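Local coordinates for protein YiiM (Escherichia coli, PDB 1O65), which is of unknown function but carries a MOSC domain and may bind molybdenum and act as an oxidoreductase, at residues Y15-Y20 with F116-A121; L100-L105 with A170-V175; A187-H192 with D198-L203. All coordinates share one frame; numbering follows the deposited sequence.

Interaction 1 (Y15-Y20 with F116-A121); sequences YPVDVY and FRWGEA
Trp-118 NE1 gives weak hydrogen bonds to the carbonyl oxygens of Ser-167 and Ala-170, and Val-17 CG1 packs 3.8 Å from the same NE1. No hydrogen bond joins the two segments, and their nearest CA atoms, those of Val-17 and Trp-118, are 9.7 Å apart; side chains therefore bridge the gap. With CG anti to the backbone N (chi1 -174°), Trp-118 extends its indole toward the valines. Val-19 CG2 meets the ring at its edge, in plane, 3.7 Å from Trp-118 CZ2. Val-17 CG1 lies oblique to the ring, and the side chains of Val-17 and Trp-118 cross at about a right angle. Tyr-15 CD2 lies 4.3 Å from Phe-116 CE2, near the plane of the phenylalanine ring. Replacing the indole of Trp-118 with the methyl of an alanine would probably open a gap beside both valines and cost the two carbonyls the weak bonds from NE1. The contact joins strands 14-21 and 115-118 of the mixed sheet that includes the MOSC region; they do not pair with each other, but strand 172-176 bridges them. Its Leu-172 touches Phe-116 and Trp-118, and Leu-100 of strand 100-102 touches Val-17 and Trp-118.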
loop_
_atom_site.group_PDB
_atom_site.type_symbol
_atom_site.label_atom_id
_atom_site.label_comp_id
_atom_site.label_asym_id
_atom_site.label_seq_id
_atom_site.Cartn_x
_atom_site.Cartn_y
_atom_site.Cartn_z
ATOM N N TYR A 15 6.869 -11.277 -9.761
ATOM C CA TYR A 15 5.914 -10.326 -10.328
ATOM C C TYR A 15 6.600 -9.172 -11.037
ATOM O O TYR A 15 7.299 -8.360 -10.420
ATOM C CB TYR A 15 4.971 -9.818 -9.246
ATOM C CG TYR A 15 4.245 -10.884 -8.452
ATOM C CD1 TYR A 15 3.023 -11.400 -8.851
ATOM C CD2 TYR A 15 4.818 -11.413 -7.299
ATOM C CE1 TYR A 15 2.359 -12.373 -8.118
ATOM C CE2 TYR A 15 4.176 -12.389 -6.563
ATOM C CZ TYR A 15 2.947 -12.860 -6.977
ATOM O OH TYR A 15 2.327 -13.819 -6.212
ATOM N N PRO A 16 6.478 -9.163 -12.368
ATOM C CA PRO A 16 7.046 -8.084 -13.175
ATOM C C PRO A 16 6.514 -6.760 -12.658
ATOM O O PRO A 16 5.330 -6.666 -12.291
ATOM C CB PRO A 16 6.586 -8.402 -14.570
ATOM C CG PRO A 16 6.420 -9.873 -14.613
ATOM C CD PRO A 16 6.218 -10.367 -13.196
ATOM N N VAL A 17 7.358 -5.724 -12.610
ATOM C CA VAL A 17 6.847 -4.484 -12.045
ATOM C C VAL A 17 7.228 -3.230 -12.780
ATOM O O VAL A 17 8.368 -3.070 -13.204
ATOM C CB VAL A 17 7.269 -4.428 -10.552
ATOM C CG1 VAL A 17 8.758 -4.179 -10.396
ATOM C CG2 VAL A 17 6.461 -3.386 -9.802
ATOM N N ASP A 18 6.275 -2.332 -12.972
ATOM C CA ASP A 18 6.513 -1.016 -13.566
ATOM C C ASP A 18 6.767 -0.045 -12.404
ATOM O O ASP A 18 6.055 -0.122 -11.393
ATOM C CB ASP A 18 5.281 -0.576 -14.367
ATOM C CG ASP A 18 5.127 -1.392 -15.638
ATOM O OD1 ASP A 18 6.171 -1.837 -16.181
ATOM O OD2 ASP A 18 4.000 -1.582 -16.104
ATOM N N VAL A 19 7.750 0.813 -12.551
ATOM C CA VAL A 19 8.233 1.744 -11.558
ATOM C C VAL A 19 7.960 3.190 -11.928
ATOM O O VAL A 19 8.165 3.592 -13.079
ATOM C CB VAL A 19 9.781 1.610 -11.427
ATOM C CG1 VAL A 19 10.295 2.446 -10.258
ATOM C CG2 VAL A 19 10.209 0.170 -11.329
ATOM N N TYR A 20 7.428 3.977 -11.003
ATOM C CA TYR A 20 7.109 5.373 -11.235
ATOM C C TYR A 20 7.634 6.251 -10.104
ATOM O O TYR A 20 7.650 5.838 -8.944
ATOM C CB TYR A 20 5.614 5.664 -11.369
ATOM C CG TYR A 20 4.917 4.902 -12.479
ATOM C CD1 TYR A 20 4.542 3.583 -12.273
ATOM C CD2 TYR A 20 4.667 5.478 -13.722
ATOM C CE1 TYR A 20 3.933 2.851 -13.271
ATOM C CE2 TYR A 20 4.043 4.756 -14.724
ATOM C CZ TYR A 20 3.673 3.453 -14.496
ATOM O OH TYR A 20 3.044 2.704 -15.457
ATOM N N PHE A 116 9.781 -9.070 0.156
ATOM C CA PHE A 116 10.089 -9.328 -1.228
ATOM C C PHE A 116 11.539 -8.896 -1.535
ATOM O O PHE A 116 12.014 -7.893 -1.010
ATOM C CB PHE A 116 9.159 -8.588 -2.173
ATOM C CG PHE A 116 7.725 -8.956 -2.257
ATOM C CD1 PHE A 116 6.840 -8.513 -1.267
ATOM C CD2 PHE A 116 7.206 -9.696 -3.297
ATOM C CE1 PHE A 116 5.489 -8.803 -1.341
ATOM C CE2 PHE A 116 5.850 -10.005 -3.391
ATOM C CZ PHE A 116 4.994 -9.564 -2.406
ATOM N N ARG A 117 12.206 -9.711 -2.336
ATOM C CA ARG A 117 13.524 -9.383 -2.839
ATOM C C ARG A 117 13.249 -8.673 -4.193
ATOM O O ARG A 117 12.359 -9.163 -4.898
ATOM C CB ARG A 117 14.449 -10.570 -3.083
ATOM C CG ARG A 117 15.806 -10.135 -3.653
ATOM C CD ARG A 117 16.816 -11.272 -3.695
ATOM N NE ARG A 117 16.341 -12.384 -4.501
ATOM C CZ ARG A 117 16.697 -13.657 -4.359
ATOM N NH1 ARG A 117 17.555 -14.024 -3.424
ATOM N NH2 ARG A 117 16.163 -14.580 -5.168
ATOM N N TRP A 118 13.890 -7.549 -4.399
ATOM C CA TRP A 118 13.757 -6.743 -5.599
ATOM C C TRP A 118 15.150 -6.243 -6.010
ATOM O O TRP A 118 15.705 -5.325 -5.409
ATOM C CB TRP A 118 12.803 -5.554 -5.388
ATOM C CG TRP A 118 12.505 -4.763 -6.628
ATOM C CD1 TRP A 118 12.500 -5.233 -7.919
ATOM C CD2 TRP A 118 12.105 -3.387 -6.718
ATOM N NE1 TRP A 118 12.151 -4.243 -8.794
ATOM C CE2 TRP A 118 11.929 -3.090 -8.083
ATOM C CE3 TRP A 118 11.921 -2.370 -5.780
ATOM C CZ2 TRP A 118 11.554 -1.819 -8.539
ATOM C CZ3 TRP A 118 11.562 -1.107 -6.233
ATOM C CH2 TRP A 118 11.361 -0.846 -7.590
ATOM N N GLY A 119 15.735 -6.981 -6.964
ATOM C CA GLY A 119 17.076 -6.666 -7.450
ATOM C C GLY A 119 18.022 -6.787 -6.253
ATOM O O GLY A 119 18.102 -7.865 -5.661
ATOM N N GLU A 120 18.668 -5.689 -5.866
ATOM C CA GLU A 120 19.580 -5.799 -4.719
ATOM C C GLU A 120 18.870 -5.418 -3.419
ATOM O O GLU A 120 19.521 -5.426 -2.391
ATOM C CB GLU A 120 20.760 -4.827 -4.874
ATOM C CG GLU A 120 21.251 -4.720 -6.308
ATOM C CD GLU A 120 22.217 -5.855 -6.618
ATOM O OE1 GLU A 120 21.779 -7.021 -6.598
ATOM O OE2 GLU A 120 23.387 -5.490 -6.866
ATOM N N ALA A 121 17.584 -5.116 -3.463
ATOM C CA ALA A 121 16.875 -4.668 -2.286
ATOM C C ALA A 121 15.995 -5.724 -1.633
ATOM O O ALA A 121 15.753 -6.797 -2.156
ATOM C CB ALA A 121 15.998 -3.446 -2.621
#

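Interaction 2 (L100-L105 with A170-V175)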
loop_
_atom_site.group_PDB
_atom_site.type_symbol
_atom_site.label_atom_id
_atom_site.label_comp_id
_atom_site.label_asym_id
_atom_site.label_seq_id
_atom_site.Cartn_x
_atom_site.Cartn_y
_atom_site.Cartn_z
ATOM N N LEU A 100 5.064 1.405 -7.503
ATOM C CA LEU A 100 5.106 0.069 -8.085
ATOM C C LEU A 100 3.781 -0.369 -8.701
ATOM O O LEU A 100 2.748 -0.380 -8.051
ATOM C CB LEU A 100 5.532 -0.958 -7.042
ATOM C CG LEU A 100 6.893 -0.763 -6.370
ATOM C CD1 LEU A 100 7.212 -1.901 -5.419
ATOM C CD2 LEU A 100 7.994 -0.603 -7.406
ATOM N N SER A 101 3.828 -0.801 -9.970
ATOM C CA SER A 101 2.596 -1.210 -10.649
ATOM C C SER A 101 2.752 -2.631 -11.179
ATOM O O SER A 101 3.744 -2.926 -11.841
ATOM C CB SER A 101 2.237 -0.239 -11.754
ATOM O OG SER A 101 1.116 -0.691 -12.499
ATOM N N THR A 102 1.801 -3.509 -10.879
ATOM C CA THR A 102 1.809 -4.889 -11.266
ATOM C C THR A 102 0.430 -5.509 -11.562
ATOM O O THR A 102 -0.642 -4.955 -11.346
ATOM C CB THR A 102 2.273 -5.773 -10.061
ATOM O OG1 THR A 102 1.331 -5.544 -9.000
ATOM C CG2 THR A 102 3.683 -5.548 -9.611
ATOM N N ASP A 103 0.496 -6.777 -11.954
ATOM C CA ASP A 103 -0.640 -7.663 -12.120
ATOM C C ASP A 103 -0.358 -8.856 -11.166
ATOM O O ASP A 103 0.824 -9.042 -10.856
ATOM C CB ASP A 103 -0.779 -8.273 -13.497
ATOM C CG ASP A 103 -1.272 -7.338 -14.576
ATOM O OD1 ASP A 103 -2.428 -6.881 -14.534
ATOM O OD2 ASP A 103 -0.450 -7.102 -15.490
ATOM N N GLY A 104 -1.374 -9.559 -10.705
ATOM C CA GLY A 104 -1.167 -10.732 -9.880
ATOM C C GLY A 104 -1.046 -10.498 -8.399
ATOM O O GLY A 104 -0.952 -11.487 -7.662
ATOM N N LEU A 105 -0.962 -9.260 -7.908
ATOM C CA LEU A 105 -0.833 -8.986 -6.484
ATOM C C LEU A 105 -1.954 -8.074 -6.009
ATOM O O LEU A 105 -2.101 -6.934 -6.485
ATOM C CB LEU A 105 0.522 -8.363 -6.156
ATOM C CG LEU A 105 1.740 -9.282 -6.234
ATOM C CD1 LEU A 105 3.027 -8.498 -6.042
ATOM C CD2 LEU A 105 1.669 -10.378 -5.188
ATOM N N ALA A 170 13.989 -5.931 -12.957
ATOM C CA ALA A 170 13.953 -6.935 -11.906
ATOM C C ALA A 170 12.538 -7.081 -11.339
ATOM O O ALA A 170 11.927 -6.100 -10.904
ATOM C CB ALA A 170 14.888 -6.521 -10.769
ATOM N N PRO A 171 12.033 -8.301 -11.277
ATOM C CA PRO A 171 10.736 -8.594 -10.726
ATOM C C PRO A 171 10.701 -8.641 -9.200
ATOM O O PRO A 171 11.734 -8.799 -8.551
ATOM C CB PRO A 171 10.458 -10.023 -11.232
ATOM C CG PRO A 171 11.813 -10.641 -11.307
ATOM C CD PRO A 171 12.730 -9.521 -11.757
ATOM N N LEU A 172 9.511 -8.413 -8.623
ATOM C CA LEU A 172 9.352 -8.573 -7.177
ATOM C C LEU A 172 9.312 -10.081 -6.885
ATOM O O LEU A 172 8.579 -10.807 -7.551
ATOM C CB LEU A 172 8.043 -7.978 -6.652
ATOM C CG LEU A 172 7.781 -6.517 -6.992
ATOM C CD1 LEU A 172 6.437 -6.079 -6.419
ATOM C CD2 LEU A 172 8.917 -5.637 -6.467
ATOM N N GLU A 173 10.126 -10.530 -5.950
ATOM C CA GLU A 173 10.155 -11.957 -5.615
ATOM C C GLU A 173 9.795 -12.148 -4.143
ATOM O O GLU A 173 10.528 -11.727 -3.240
ATOM C CB GLU A 173 11.529 -12.559 -5.875
ATOM C CG GLU A 173 12.211 -12.185 -7.183
ATOM C CD GLU A 173 13.712 -12.395 -7.140
ATOM O OE1 GLU A 173 14.140 -13.562 -7.175
ATOM O OE2 GLU A 173 14.491 -11.424 -7.024
ATOM N N LEU A 174 8.688 -12.844 -3.906
ATOM C CA LEU A 174 8.289 -13.078 -2.517
ATOM C C LEU A 174 9.264 -14.056 -1.884
ATOM O O LEU A 174 9.431 -15.168 -2.379
ATOM C CB LEU A 174 6.835 -13.562 -2.471
ATOM C CG LEU A 174 6.359 -13.962 -1.060
ATOM C CD1 LEU A 174 5.989 -12.716 -0.268
ATOM C CD2 LEU A 174 5.223 -14.973 -1.139
ATOM N N VAL A 175 9.852 -13.700 -0.748
ATOM C CA VAL A 175 10.830 -14.579 -0.099
ATOM C C VAL A 175 10.404 -15.021 1.269
ATOM O O VAL A 175 10.751 -16.139 1.684
ATOM C CB VAL A 175 12.242 -13.962 -0.110
ATOM C CG1 VAL A 175 12.251 -12.498 0.329
ATOM C CG2 VAL A 175 13.154 -14.745 0.822
#
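Leu-172 and Leu-105 both place CG opposite the carbonyl carbon and beside the backbone N (chi1 -55° and -72°), and with CD1 anti to CA in each this carries one CD1 to the other at 4.2 Å, the two side chains converging at a slant. Leu-172 uses both of its branches. While CD1 serves Leu-105 and also meets Thr-102 CG2 at 4.2 Å, CD2 turns to Leu-100, whose CD1 lies 4.2 Å from Leu-172 CD2. One leucine from strand 172-176 thus touches three residues of 100-105 and supplies about half of the 140 Å² buried between the segments. The backbones stay well apart, 9.3 Å between the CA atoms of Thr-102 and Leu-172, because strand 14-21 pairs with both strands; its Val-17 touches Thr-102. At Gly-104 (phi 88°) a side chain would be jammed against the carbonyl O of Asp-103, and after it Leu-105 returns to the same leucine. Tyr-158 of strand 156-160 adds its side chain against Leu-100 and Leu-172, within the mixed sheet of the MOSC region. Thr-102 has two roles: its methyl joins the apolar group, while OG1 is hydrogen-bonded to His-71 NE2. With no hydrogen bond between the segments and methyl groups at ordinary van der Waals separation, the contact implies hydrophobic cohesion, set by shape and burial and not by directional bonds.

Interaction 3 (A187-H192 with D198-L203); sequences AAIAWH and DQYHRL
The Tyr-200 ring turns its edge to Ile-189: the backbone O of Ile-189 lies in the ring plane, 3.7 Å from Tyr-200 CE1, and a water sits in that plane too. Phe-195 adds an edge-to-face ring contact from outside. The water donates to Ile-189 O at 2.6 Å and accepts from Tyr-200 OH at 2.5 Å, so it bridges the helices where no direct hydrogen bond does. Arg-220 reaches the same two oxygens weakly. Beside these polar groups Ile-189 is a knob in a hole formed by Gln-199, Tyr-200, Arg-202 and Leu-203. Its CG2, anti to the backbone N, faces Tyr-200 CD1 at 3.8 Å and Leu-203 CD2 at 4.2 Å; its CG1 crosses the bent Gln-199 chain, 3.5 Å from Gln-199 CG. Ile-189 CD1 lies oblique to the Arg-202 guanidinium, nearest NH1, which makes a weak bond to Gln-199 OE1 (3.4 Å) and a salt bridge to Glu-185. The axes of 187-191 and 198-203 approach to 10.3 Å, with 135° between their directions, within the family's three-helix region. The chemistry is mixed: one aliphatic knob gives the apolar grip, while the water, with weak help from Arg-220, links a carbonyl of one helix to a hydroxyl of the other.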
loop_
_atom_site.group_PDB
_atom_site.type_symbol
_atom_site.label_atom_id
_atom_site.label_comp_id
_atom_site.label_asym_id
_atom_site.label_seq_id
_atom_site.Cartn_x
_atom_site.Cartn_y
_atom_site.Cartn_z
ATOM N N ALA A 187 -7.000 -3.855 6.229
ATOM C CA ALA A 187 -7.857 -2.795 5.780
ATOM C C ALA A 187 -9.238 -2.947 6.423
ATOM O O ALA A 187 -9.679 -1.941 6.997
ATOM C CB ALA A 187 -7.978 -2.691 4.261
ATOM N N ALA A 188 -9.814 -4.122 6.479
ATOM C CA ALA A 188 -11.127 -4.355 7.044
ATOM C C ALA A 188 -11.179 -4.113 8.550
ATOM O O ALA A 188 -12.152 -3.619 9.134
ATOM C CB ALA A 188 -11.589 -5.810 6.757
ATOM N N ILE A 189 -10.156 -4.566 9.235
ATOM C CA ILE A 189 -10.028 -4.362 10.666
ATOM C C ILE A 189 -9.946 -2.861 10.963
ATOM O O ILE A 189 -10.434 -2.383 11.989
ATOM C CB ILE A 189 -8.744 -5.037 11.219
ATOM C CG1 ILE A 189 -8.862 -6.558 11.119
ATOM C CG2 ILE A 189 -8.507 -4.560 12.642
ATOM C CD1 ILE A 189 -7.626 -7.358 11.467
ATOM N N ALA A 190 -9.255 -2.100 10.137
ATOM C CA ALA A 190 -9.135 -0.674 10.388
ATOM C C ALA A 190 -10.410 0.092 10.056
ATOM O O ALA A 190 -10.736 0.982 10.825
ATOM C CB ALA A 190 -8.025 -0.026 9.549
ATOM N N TRP A 191 -11.060 -0.252 8.933
ATOM C CA TRP A 191 -12.151 0.600 8.482
ATOM C C TRP A 191 -13.509 -0.022 8.261
ATOM O O TRP A 191 -14.458 0.717 7.972
ATOM C CB TRP A 191 -11.706 1.225 7.134
ATOM C CG TRP A 191 -10.395 1.915 7.103
ATOM C CD1 TRP A 191 -9.979 2.909 7.952
ATOM C CD2 TRP A 191 -9.305 1.699 6.198
ATOM N NE1 TRP A 191 -8.726 3.315 7.605
ATOM C CE2 TRP A 191 -8.284 2.602 6.536
ATOM C CE3 TRP A 191 -9.114 0.853 5.098
ATOM C CZ2 TRP A 191 -7.053 2.676 5.855
ATOM C CZ3 TRP A 191 -7.902 0.933 4.429
ATOM C CH2 TRP A 191 -6.879 1.815 4.807
ATOM N N HIS A 192 -13.676 -1.345 8.278
ATOM C CA HIS A 192 -14.990 -1.910 8.004
ATOM C C HIS A 192 -15.677 -2.510 9.212
ATOM O O HIS A 192 -16.904 -2.452 9.310
ATOM C CB HIS A 192 -14.883 -3.012 6.915
ATOM C CG HIS A 192 -14.338 -2.552 5.601
ATOM N ND1 HIS A 192 -13.842 -3.420 4.667
ATOM C CD2 HIS A 192 -14.159 -1.324 5.065
ATOM C CE1 HIS A 192 -13.415 -2.771 3.602
ATOM N NE2 HIS A 192 -13.596 -1.468 3.822
ATOM N N ASP A 198 -10.008 -8.034 20.149
ATOM C CA ASP A 198 -9.299 -9.212 19.707
ATOM C C ASP A 198 -8.702 -9.027 18.308
ATOM O O ASP A 198 -7.584 -9.437 18.027
ATOM C CB ASP A 198 -10.183 -10.456 19.722
ATOM C CG ASP A 198 -10.483 -11.006 21.092
ATOM O OD1 ASP A 198 -9.754 -10.718 22.063
ATOM O OD2 ASP A 198 -11.466 -11.782 21.200
ATOM N N GLN A 199 -9.483 -8.438 17.430
ATOM C CA GLN A 199 -9.059 -8.138 16.068
ATOM C C GLN A 199 -7.922 -7.121 16.113
ATOM O O GLN A 199 -6.943 -7.282 15.367
ATOM C CB GLN A 199 -10.252 -7.663 15.265
ATOM C CG GLN A 199 -10.364 -8.126 13.843
ATOM C CD GLN A 199 -10.359 -9.627 13.670
ATOM O OE1 GLN A 199 -9.669 -10.164 12.811
ATOM N NE2 GLN A 199 -11.102 -10.324 14.516
ATOM N N TYR A 200 -7.996 -6.131 17.015
ATOM C CA TYR A 200 -6.906 -5.172 17.144
ATOM C C TYR A 200 -5.662 -5.872 17.687
ATOM O O TYR A 200 -4.543 -5.633 17.217
ATOM C CB TYR A 200 -7.250 -3.943 17.998
ATOM C CG TYR A 200 -8.507 -3.249 17.503
ATOM C CD1 TYR A 200 -8.737 -3.123 16.128
ATOM C CD2 TYR A 200 -9.451 -2.740 18.356
ATOM C CE1 TYR A 200 -9.875 -2.545 15.631
ATOM C CE2 TYR A 200 -10.596 -2.132 17.870
ATOM C CZ TYR A 200 -10.802 -2.034 16.518
ATOM O OH TYR A 200 -11.929 -1.442 16.025
ATOM N N HIS A 201 -5.847 -6.829 18.612
ATOM C CA HIS A 201 -4.655 -7.524 19.123
ATOM C C HIS A 201 -4.007 -8.322 17.983
ATOM O O HIS A 201 -2.796 -8.397 17.825
ATOM C CB HIS A 201 -5.001 -8.419 20.301
ATOM C CG HIS A 201 -3.868 -9.236 20.835
ATOM N ND1 HIS A 201 -3.658 -10.543 20.411
ATOM C CD2 HIS A 201 -2.900 -8.984 21.722
ATOM C CE1 HIS A 201 -2.599 -11.051 21.046
ATOM N NE2 HIS A 201 -2.125 -10.112 21.835
ATOM N N ARG A 202 -4.857 -8.899 17.159
ATOM C CA ARG A 202 -4.384 -9.690 16.025
ATOM C C ARG A 202 -3.620 -8.837 15.025
ATOM O O ARG A 202 -2.519 -9.215 14.618
ATOM C CB ARG A 202 -5.573 -10.443 15.448
ATOM C CG ARG A 202 -5.541 -10.737 13.972
ATOM C CD ARG A 202 -6.616 -11.826 13.689
ATOM N NE ARG A 202 -6.098 -12.686 12.645
ATOM C CZ ARG A 202 -6.331 -12.528 11.362
ATOM N NH1 ARG A 202 -7.122 -11.499 11.026
ATOM N NH2 ARG A 202 -5.806 -13.408 10.495
ATOM N N LEU A 203 -4.102 -7.649 14.664
ATOM C CA LEU A 203 -3.413 -6.793 13.713
ATOM C C LEU A 203 -2.091 -6.309 14.279
ATOM O O LEU A 203 -1.062 -6.288 13.580
ATOM C CB LEU A 203 -4.251 -5.623 13.207
ATOM C CG LEU A 203 -3.556 -4.661 12.220
ATOM C CD1 LEU A 203 -2.989 -5.383 11.008
ATOM C CD2 LEU A 203 -4.552 -3.602 11.734
HETATM O O HOH W 1 -12.446 -1.871 13.601
#

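Interactions 1 and 2 are neighbours in one sheet, their centres 6 Å apart, and their segments alternate along the chain. Two backbone pairs, probable hydrogen bonds, tie them: Asp-18 O to Ser-101 N at 2.7 Å and Tyr-15 N to Leu-172 O at 2.8 Å. Strand 14-21 thus joins 100-102 at one end and 172-176 at the other, and the Tyr-15 ring also packs on Leu-105. Interaction 3 follows later in the chain, in the helical region, its centre about 25 Å from that of interaction 2 and about 29 Å from that of interaction 1; the nearest atoms are about 13 and 15 Å away. None of the three includes a metal or cofactor.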